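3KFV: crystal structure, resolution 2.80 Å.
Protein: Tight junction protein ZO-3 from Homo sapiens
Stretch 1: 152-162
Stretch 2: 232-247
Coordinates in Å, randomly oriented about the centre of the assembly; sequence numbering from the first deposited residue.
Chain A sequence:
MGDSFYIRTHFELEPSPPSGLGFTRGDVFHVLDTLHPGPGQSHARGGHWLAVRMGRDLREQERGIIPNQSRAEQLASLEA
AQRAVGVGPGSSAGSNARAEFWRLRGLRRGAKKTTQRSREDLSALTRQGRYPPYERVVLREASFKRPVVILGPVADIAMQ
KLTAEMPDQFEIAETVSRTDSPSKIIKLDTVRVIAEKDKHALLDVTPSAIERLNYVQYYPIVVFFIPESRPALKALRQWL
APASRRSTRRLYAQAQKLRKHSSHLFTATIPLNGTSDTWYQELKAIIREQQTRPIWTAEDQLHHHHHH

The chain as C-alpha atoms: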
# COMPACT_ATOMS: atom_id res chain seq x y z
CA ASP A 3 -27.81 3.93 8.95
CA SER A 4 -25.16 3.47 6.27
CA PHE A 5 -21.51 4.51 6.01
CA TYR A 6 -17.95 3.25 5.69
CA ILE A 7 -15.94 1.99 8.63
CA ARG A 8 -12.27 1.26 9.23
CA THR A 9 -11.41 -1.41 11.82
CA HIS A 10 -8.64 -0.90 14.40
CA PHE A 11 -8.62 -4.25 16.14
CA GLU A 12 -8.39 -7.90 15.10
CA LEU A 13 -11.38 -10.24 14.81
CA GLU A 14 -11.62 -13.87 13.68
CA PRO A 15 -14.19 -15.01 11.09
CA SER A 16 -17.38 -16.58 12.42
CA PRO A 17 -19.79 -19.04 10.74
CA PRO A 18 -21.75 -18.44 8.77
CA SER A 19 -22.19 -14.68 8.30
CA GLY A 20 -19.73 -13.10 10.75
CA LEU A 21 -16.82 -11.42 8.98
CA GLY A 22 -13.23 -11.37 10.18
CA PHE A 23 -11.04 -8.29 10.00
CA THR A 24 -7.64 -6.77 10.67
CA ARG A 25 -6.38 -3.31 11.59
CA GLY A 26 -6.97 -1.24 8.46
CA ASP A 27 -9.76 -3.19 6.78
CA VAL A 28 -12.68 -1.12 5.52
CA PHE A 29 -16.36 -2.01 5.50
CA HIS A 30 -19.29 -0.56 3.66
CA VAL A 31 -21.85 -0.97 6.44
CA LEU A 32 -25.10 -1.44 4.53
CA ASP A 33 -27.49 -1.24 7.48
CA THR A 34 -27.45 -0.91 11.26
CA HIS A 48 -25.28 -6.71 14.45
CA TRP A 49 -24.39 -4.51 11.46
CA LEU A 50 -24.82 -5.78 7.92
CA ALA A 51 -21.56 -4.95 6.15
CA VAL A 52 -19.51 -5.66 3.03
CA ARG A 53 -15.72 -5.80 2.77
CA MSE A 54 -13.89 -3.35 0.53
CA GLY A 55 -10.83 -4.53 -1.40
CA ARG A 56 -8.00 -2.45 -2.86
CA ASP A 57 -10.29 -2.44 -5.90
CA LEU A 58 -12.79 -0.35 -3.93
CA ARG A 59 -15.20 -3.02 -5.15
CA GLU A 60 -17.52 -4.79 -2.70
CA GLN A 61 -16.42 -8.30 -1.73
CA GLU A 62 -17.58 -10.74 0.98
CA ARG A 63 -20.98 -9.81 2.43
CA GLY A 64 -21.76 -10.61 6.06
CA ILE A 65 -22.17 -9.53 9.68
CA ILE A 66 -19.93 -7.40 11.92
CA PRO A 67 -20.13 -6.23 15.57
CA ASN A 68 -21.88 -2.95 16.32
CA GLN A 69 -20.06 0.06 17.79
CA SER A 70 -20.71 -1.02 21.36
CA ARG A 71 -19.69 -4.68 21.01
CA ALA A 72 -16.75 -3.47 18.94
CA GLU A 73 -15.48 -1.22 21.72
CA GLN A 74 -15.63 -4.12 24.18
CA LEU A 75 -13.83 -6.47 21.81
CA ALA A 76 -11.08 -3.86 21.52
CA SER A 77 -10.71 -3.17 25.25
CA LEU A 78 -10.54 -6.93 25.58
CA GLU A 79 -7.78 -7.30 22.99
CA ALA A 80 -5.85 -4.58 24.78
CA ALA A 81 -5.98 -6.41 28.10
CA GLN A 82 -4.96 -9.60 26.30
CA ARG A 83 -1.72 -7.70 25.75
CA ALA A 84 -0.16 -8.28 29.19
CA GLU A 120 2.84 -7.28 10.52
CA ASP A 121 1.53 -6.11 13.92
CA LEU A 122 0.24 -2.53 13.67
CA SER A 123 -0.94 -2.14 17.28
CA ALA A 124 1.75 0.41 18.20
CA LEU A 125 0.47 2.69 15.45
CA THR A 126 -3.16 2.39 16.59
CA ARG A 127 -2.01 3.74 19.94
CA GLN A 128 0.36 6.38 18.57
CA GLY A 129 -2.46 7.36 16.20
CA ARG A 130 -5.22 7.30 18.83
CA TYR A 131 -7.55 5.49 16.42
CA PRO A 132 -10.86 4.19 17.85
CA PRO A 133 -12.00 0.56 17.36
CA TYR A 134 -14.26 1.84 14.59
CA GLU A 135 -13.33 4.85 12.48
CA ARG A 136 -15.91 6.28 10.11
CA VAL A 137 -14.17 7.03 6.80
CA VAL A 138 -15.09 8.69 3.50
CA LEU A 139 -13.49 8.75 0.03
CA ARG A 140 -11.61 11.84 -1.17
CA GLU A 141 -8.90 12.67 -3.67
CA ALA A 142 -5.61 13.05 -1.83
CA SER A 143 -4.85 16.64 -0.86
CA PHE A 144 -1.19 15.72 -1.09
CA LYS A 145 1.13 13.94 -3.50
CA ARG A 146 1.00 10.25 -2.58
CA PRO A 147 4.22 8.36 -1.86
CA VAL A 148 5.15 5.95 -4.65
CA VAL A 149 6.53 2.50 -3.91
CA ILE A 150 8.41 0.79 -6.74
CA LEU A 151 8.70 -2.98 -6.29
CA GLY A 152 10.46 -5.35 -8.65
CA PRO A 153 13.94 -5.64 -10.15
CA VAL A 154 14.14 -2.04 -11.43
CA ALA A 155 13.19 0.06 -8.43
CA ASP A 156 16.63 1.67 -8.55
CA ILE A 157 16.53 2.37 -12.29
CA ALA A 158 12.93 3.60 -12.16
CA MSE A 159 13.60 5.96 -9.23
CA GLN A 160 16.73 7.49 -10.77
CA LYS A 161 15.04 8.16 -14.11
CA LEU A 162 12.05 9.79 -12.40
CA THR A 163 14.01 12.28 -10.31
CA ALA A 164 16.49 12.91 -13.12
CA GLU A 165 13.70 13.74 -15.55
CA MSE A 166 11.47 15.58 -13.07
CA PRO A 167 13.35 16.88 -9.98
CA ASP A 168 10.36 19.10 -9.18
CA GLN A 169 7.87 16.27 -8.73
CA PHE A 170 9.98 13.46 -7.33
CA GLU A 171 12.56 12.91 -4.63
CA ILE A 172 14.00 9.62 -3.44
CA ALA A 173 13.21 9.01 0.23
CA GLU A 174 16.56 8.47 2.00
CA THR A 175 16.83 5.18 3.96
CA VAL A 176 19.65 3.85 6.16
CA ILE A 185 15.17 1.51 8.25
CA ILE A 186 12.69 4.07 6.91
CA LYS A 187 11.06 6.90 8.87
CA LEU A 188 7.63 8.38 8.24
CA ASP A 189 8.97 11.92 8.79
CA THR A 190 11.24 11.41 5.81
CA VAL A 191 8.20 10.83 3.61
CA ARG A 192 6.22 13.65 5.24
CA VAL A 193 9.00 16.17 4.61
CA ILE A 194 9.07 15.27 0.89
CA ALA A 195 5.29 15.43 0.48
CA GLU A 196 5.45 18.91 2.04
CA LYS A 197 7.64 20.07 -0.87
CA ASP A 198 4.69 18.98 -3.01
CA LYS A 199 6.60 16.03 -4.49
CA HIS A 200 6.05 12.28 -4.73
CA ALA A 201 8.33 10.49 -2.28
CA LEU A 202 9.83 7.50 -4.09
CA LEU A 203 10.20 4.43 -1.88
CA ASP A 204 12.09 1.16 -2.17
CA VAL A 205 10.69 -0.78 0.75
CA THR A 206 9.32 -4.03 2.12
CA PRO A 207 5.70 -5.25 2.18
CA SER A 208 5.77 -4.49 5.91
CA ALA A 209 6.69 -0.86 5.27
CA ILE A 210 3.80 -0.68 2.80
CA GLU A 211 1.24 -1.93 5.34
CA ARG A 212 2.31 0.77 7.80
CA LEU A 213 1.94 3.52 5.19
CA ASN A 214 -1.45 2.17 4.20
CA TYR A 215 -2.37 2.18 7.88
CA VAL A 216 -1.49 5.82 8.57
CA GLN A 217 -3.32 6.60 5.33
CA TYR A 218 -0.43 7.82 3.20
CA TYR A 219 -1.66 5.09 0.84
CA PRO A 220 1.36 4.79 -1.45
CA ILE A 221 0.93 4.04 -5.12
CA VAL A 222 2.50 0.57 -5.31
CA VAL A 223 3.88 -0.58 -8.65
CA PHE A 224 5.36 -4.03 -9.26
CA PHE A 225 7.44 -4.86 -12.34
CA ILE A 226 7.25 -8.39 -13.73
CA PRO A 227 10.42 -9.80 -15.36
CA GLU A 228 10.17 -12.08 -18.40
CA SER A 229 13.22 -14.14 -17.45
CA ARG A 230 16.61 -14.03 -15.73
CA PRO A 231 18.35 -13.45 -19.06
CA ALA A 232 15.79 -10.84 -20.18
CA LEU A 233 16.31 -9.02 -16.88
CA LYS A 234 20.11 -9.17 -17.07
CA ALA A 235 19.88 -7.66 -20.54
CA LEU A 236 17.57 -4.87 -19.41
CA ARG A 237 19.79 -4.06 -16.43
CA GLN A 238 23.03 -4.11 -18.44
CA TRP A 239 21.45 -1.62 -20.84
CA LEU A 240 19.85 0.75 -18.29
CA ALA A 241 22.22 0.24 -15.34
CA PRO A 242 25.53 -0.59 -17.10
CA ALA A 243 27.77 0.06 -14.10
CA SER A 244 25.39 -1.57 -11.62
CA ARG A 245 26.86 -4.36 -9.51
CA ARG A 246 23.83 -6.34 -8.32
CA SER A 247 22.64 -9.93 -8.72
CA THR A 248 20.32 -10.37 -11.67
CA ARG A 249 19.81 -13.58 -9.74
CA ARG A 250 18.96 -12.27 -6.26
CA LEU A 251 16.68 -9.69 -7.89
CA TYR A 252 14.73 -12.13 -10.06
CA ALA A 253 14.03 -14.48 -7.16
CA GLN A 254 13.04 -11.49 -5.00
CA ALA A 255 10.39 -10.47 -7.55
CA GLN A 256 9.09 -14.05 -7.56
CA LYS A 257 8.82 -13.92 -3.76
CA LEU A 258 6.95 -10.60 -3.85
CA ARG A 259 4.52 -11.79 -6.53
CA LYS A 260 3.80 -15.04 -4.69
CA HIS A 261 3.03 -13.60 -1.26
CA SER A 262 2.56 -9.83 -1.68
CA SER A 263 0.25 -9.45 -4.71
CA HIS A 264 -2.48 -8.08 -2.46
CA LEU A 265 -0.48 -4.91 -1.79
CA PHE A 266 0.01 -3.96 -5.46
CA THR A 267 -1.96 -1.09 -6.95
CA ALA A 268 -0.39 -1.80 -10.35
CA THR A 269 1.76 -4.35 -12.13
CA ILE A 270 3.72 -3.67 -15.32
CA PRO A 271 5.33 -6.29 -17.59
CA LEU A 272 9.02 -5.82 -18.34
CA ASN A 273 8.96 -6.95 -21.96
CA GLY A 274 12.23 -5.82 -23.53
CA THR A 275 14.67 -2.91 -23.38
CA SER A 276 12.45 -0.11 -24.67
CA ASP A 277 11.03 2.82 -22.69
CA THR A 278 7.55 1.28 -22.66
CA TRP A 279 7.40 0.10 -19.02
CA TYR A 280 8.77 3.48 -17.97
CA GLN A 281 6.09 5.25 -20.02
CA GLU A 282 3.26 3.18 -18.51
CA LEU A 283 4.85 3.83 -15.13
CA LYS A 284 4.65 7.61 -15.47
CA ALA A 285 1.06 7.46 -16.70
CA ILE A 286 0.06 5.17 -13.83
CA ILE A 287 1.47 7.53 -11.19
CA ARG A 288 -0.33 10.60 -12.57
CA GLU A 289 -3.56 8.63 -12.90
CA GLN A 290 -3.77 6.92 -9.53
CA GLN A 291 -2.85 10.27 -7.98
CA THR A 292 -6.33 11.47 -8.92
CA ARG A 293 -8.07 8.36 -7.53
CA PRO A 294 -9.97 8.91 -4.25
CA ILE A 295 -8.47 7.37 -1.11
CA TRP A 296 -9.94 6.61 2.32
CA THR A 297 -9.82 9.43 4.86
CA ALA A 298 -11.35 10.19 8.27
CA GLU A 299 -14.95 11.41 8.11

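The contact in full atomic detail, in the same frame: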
# COMPACT_ATOMS: atom_id res chain seq x y z
N GLY A 152 9.96 -4.67 -7.47
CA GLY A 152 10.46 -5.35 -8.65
C GLY A 152 11.93 -5.08 -8.88
O GLY A 152 12.56 -4.34 -8.12
N PRO A 153 12.49 -5.66 -9.94
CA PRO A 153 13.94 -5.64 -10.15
C PRO A 153 14.45 -4.38 -10.84
O PRO A 153 15.55 -4.42 -11.40
CB PRO A 153 14.18 -6.85 -11.06
CG PRO A 153 12.84 -7.54 -11.20
CD PRO A 153 11.82 -6.49 -10.94
N VAL A 154 13.69 -3.28 -10.81
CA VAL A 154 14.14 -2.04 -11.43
C VAL A 154 13.80 -0.82 -10.60
O VAL A 154 13.82 0.30 -11.11
CB VAL A 154 13.57 -1.83 -12.84
CG1 VAL A 154 14.23 -2.79 -13.82
CG2 VAL A 154 12.05 -1.99 -12.83
N ALA A 155 13.50 -1.04 -9.33
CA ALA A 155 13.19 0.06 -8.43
C ALA A 155 14.26 1.14 -8.54
O ALA A 155 13.95 2.32 -8.67
CB ALA A 155 13.06 -0.43 -7.00
N ASP A 156 15.52 0.72 -8.49
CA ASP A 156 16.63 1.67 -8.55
C ASP A 156 16.64 2.46 -9.86
O ASP A 156 16.73 3.69 -9.86
CB ASP A 156 17.98 0.97 -8.30
CG ASP A 156 18.21 -0.21 -9.23
OD1 ASP A 156 17.31 -0.56 -10.03
OD2 ASP A 156 19.32 -0.80 -9.17
N ILE A 157 16.55 1.75 -10.98
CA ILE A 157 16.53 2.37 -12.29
C ILE A 157 15.33 3.31 -12.44
O ILE A 157 15.48 4.45 -12.89
CB ILE A 157 16.47 1.32 -13.41
CG1 ILE A 157 17.79 0.53 -13.45
CG2 ILE A 157 16.18 1.97 -14.75
CD1 ILE A 157 17.68 -0.81 -14.15
N ALA A 158 14.16 2.82 -12.07
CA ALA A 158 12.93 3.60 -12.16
C ALA A 158 13.02 4.89 -11.35
O ALA A 158 12.64 5.96 -11.84
CB ALA A 158 11.74 2.77 -11.70
N MSE A 159 13.52 4.80 -10.12
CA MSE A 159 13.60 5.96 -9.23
C MSE A 159 14.61 7.01 -9.69
O MSE A 159 14.40 8.21 -9.49
CB MSE A 159 13.90 5.52 -7.80
CG MSE A 159 12.76 4.76 -7.13
SE MSE A 159 13.27 3.99 -5.40
CE MSE A 159 13.33 5.63 -4.35
N GLN A 160 15.71 6.57 -10.29
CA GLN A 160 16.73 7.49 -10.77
C GLN A 160 16.20 8.26 -11.98
O GLN A 160 16.34 9.48 -12.06
CB GLN A 160 18.02 6.76 -11.14
N LYS A 161 15.58 7.54 -12.91
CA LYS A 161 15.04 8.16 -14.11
C LYS A 161 13.95 9.18 -13.80
O LYS A 161 13.85 10.22 -14.47
CB LYS A 161 14.51 7.10 -15.08
CG LYS A 161 15.60 6.34 -15.83
CD LYS A 161 15.09 5.86 -17.18
CE LYS A 161 16.21 5.27 -18.03
NZ LYS A 161 17.35 6.23 -18.17
N LEU A 162 13.14 8.90 -12.78
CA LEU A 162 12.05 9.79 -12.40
C LEU A 162 12.55 11.13 -11.86
O LEU A 162 12.09 12.19 -12.28
CB LEU A 162 11.15 9.14 -11.37
CG LEU A 162 10.18 8.09 -11.91
CD1 LEU A 162 9.46 7.40 -10.77
CD2 LEU A 162 9.21 8.73 -12.89
N ALA A 232 16.46 -12.06 -19.73
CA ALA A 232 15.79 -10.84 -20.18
C ALA A 232 16.00 -9.68 -19.21
O ALA A 232 16.07 -8.52 -19.61
CB ALA A 232 14.31 -11.09 -20.39
N LEU A 233 16.11 -10.01 -17.92
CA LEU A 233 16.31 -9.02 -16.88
C LEU A 233 17.77 -8.56 -16.82
O LEU A 233 18.06 -7.38 -16.57
CB LEU A 233 15.89 -9.58 -15.53
CG LEU A 233 16.16 -8.69 -14.31
CD1 LEU A 233 15.44 -7.35 -14.45
CD2 LEU A 233 15.77 -9.39 -13.03
N LYS A 234 18.69 -9.49 -17.05
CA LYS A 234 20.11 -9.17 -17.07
C LYS A 234 20.40 -8.24 -18.24
O LYS A 234 21.19 -7.30 -18.12
CB LYS A 234 20.95 -10.44 -17.20
CG LYS A 234 22.44 -10.23 -17.03
CD LYS A 234 23.22 -11.49 -17.37
CE LYS A 234 24.72 -11.26 -17.29
NZ LYS A 234 25.49 -12.43 -17.79
N ALA A 235 19.75 -8.50 -19.36
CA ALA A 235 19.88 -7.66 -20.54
C ALA A 235 19.41 -6.26 -20.22
O ALA A 235 20.17 -5.29 -20.35
CB ALA A 235 19.08 -8.24 -21.69
N LEU A 236 18.16 -6.15 -19.80
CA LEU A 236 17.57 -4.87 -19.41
C LEU A 236 18.46 -4.08 -18.46
O LEU A 236 18.67 -2.88 -18.64
CB LEU A 236 16.20 -5.11 -18.77
CG LEU A 236 15.37 -3.89 -18.37
CD1 LEU A 236 15.21 -2.95 -19.56
CD2 LEU A 236 14.02 -4.33 -17.86
N ARG A 237 18.97 -4.75 -17.43
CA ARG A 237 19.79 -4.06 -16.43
C ARG A 237 21.12 -3.60 -17.02
O ARG A 237 21.55 -2.48 -16.75
CB ARG A 237 20.00 -4.94 -15.19
CG ARG A 237 18.77 -5.02 -14.29
CD ARG A 237 19.09 -5.54 -12.89
NE ARG A 237 19.98 -4.65 -12.15
CZ ARG A 237 19.59 -3.56 -11.50
NH1 ARG A 237 20.48 -2.81 -10.86
NH2 ARG A 237 18.31 -3.20 -11.49
N GLN A 238 21.74 -4.44 -17.84
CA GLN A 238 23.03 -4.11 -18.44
C GLN A 238 22.90 -2.87 -19.32
O GLN A 238 23.83 -2.08 -19.44
CB GLN A 238 23.55 -5.28 -19.27
CG GLN A 238 25.04 -5.19 -19.60
CD GLN A 238 25.92 -5.50 -18.39
OE1 GLN A 238 25.71 -6.50 -17.70
NE2 GLN A 238 26.91 -4.64 -18.15
N TRP A 239 21.72 -2.71 -19.92
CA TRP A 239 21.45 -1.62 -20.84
C TRP A 239 21.08 -0.32 -20.11
O TRP A 239 21.52 0.76 -20.51
CB TRP A 239 20.35 -2.05 -21.83
CG TRP A 239 19.58 -0.97 -22.54
CD1 TRP A 239 18.26 -0.68 -22.38
CD2 TRP A 239 20.08 -0.07 -23.54
NE1 TRP A 239 17.90 0.36 -23.22
CE2 TRP A 239 18.99 0.75 -23.93
CE3 TRP A 239 21.33 0.14 -24.13
CZ2 TRP A 239 19.13 1.76 -24.89
CZ3 TRP A 239 21.46 1.14 -25.09
CH2 TRP A 239 20.36 1.93 -25.46
N LEU A 240 20.31 -0.43 -19.03
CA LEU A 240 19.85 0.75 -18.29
C LEU A 240 20.65 1.05 -17.02
O LEU A 240 20.64 2.18 -16.54
CB LEU A 240 18.35 0.63 -17.96
CG LEU A 240 17.40 0.69 -19.17
CD1 LEU A 240 15.96 0.55 -18.72
CD2 LEU A 240 17.60 1.96 -19.99
N ALA A 241 21.35 0.05 -16.50
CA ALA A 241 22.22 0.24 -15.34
C ALA A 241 23.57 -0.43 -15.59
O ALA A 241 23.95 -1.35 -14.87
CB ALA A 241 21.58 -0.33 -14.09
N PRO A 242 24.30 0.05 -16.60
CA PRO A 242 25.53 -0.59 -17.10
C PRO A 242 26.52 -0.85 -15.97
O PRO A 242 27.04 -1.96 -15.85
CB PRO A 242 26.11 0.45 -18.07
CG PRO A 242 24.96 1.35 -18.41
CD PRO A 242 24.10 1.39 -17.19
N ALA A 243 26.77 0.16 -15.15
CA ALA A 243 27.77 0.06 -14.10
C ALA A 243 27.25 -0.58 -12.82
O ALA A 243 27.97 -0.67 -11.83
CB ALA A 243 28.36 1.44 -13.80
N SER A 244 25.99 -1.02 -12.83
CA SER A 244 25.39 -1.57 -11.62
C SER A 244 25.96 -2.94 -11.26
O SER A 244 26.06 -3.83 -12.11
CB SER A 244 23.87 -1.65 -11.75
OG SER A 244 23.30 -2.25 -10.60
N ARG A 245 26.32 -3.10 -9.99
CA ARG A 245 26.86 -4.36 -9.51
C ARG A 245 25.87 -5.03 -8.56
O ARG A 245 26.02 -4.96 -7.33
CB ARG A 245 28.20 -4.13 -8.80
N ARG A 246 24.85 -5.67 -9.13
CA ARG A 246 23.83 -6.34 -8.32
C ARG A 246 23.30 -7.61 -9.00
O ARG A 246 23.15 -7.66 -10.22
CB ARG A 246 22.69 -5.38 -7.97
CG ARG A 246 23.03 -4.44 -6.82
CD ARG A 246 22.13 -3.22 -6.79
NE ARG A 246 20.73 -3.56 -6.56
CZ ARG A 246 19.82 -2.71 -6.07
NH1 ARG A 246 20.18 -1.46 -5.76
NH2 ARG A 246 18.57 -3.10 -5.88
N SER A 247 23.03 -8.63 -8.19
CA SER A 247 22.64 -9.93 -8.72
C SER A 247 21.36 -9.87 -9.54
O SER A 247 20.28 -9.57 -9.02
CB SER A 247 22.50 -10.96 -7.59

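The helix of stretch 2, residues 232 to 240, runs beside the helix that begins at Ala 155, their N-to-C directions 32° apart.

The walk begins with Leu 233, whose CD2 lies 3.6 Å from CB of Pro 153. Both are buried, and a branched aliphatic chain packs well against a proline ring because neither has a polar group to satisfy. Leu 236, nearly one turn on, reaches more loosely across, its CD2 4.3 Å from CG1 of Val 154.

Arg 237 is the polar centre of the contact. Its CA-to-CB bond points sideways, but the long chain brings its guanidinium back to stretch 1. There NH1 donates to OD2 of Asp 156 at 2.9 Å and NH2 to OD1 of Asp 156 at 3.2 Å, a two-pronged salt bridge in which the planar carboxylate matches the edge of the guanidinium. NH2 also makes a weak hydrogen bond to O of Pro 153, at 3.0 Å. Such a group suits a buried site because its charge is balanced and its several N-H groups find acceptors.

Leu 240 and Ala 241 return to apolar packing around Ile 157: CB of Leu 240 is 4.1 Å from CG2 of Ile 157, and CB of Ala 241 is 3.9 Å from CD1 of Ile 157. The small alanine accompanies a close backbone approach, 6.8 Å between CA of Ile 157 and CA of Ala 241.

A type I turn from Ala 241 to Ser 244 then brings OG of Ser 244 within 2.9 Å of NH1 of Arg 237, which donates to it. Finally, NH1 of Arg 246 lies 3.6 Å from OD2 of Asp 156. The oxygen sits over the guanidinium face, so this salt bridge is purely electrostatic.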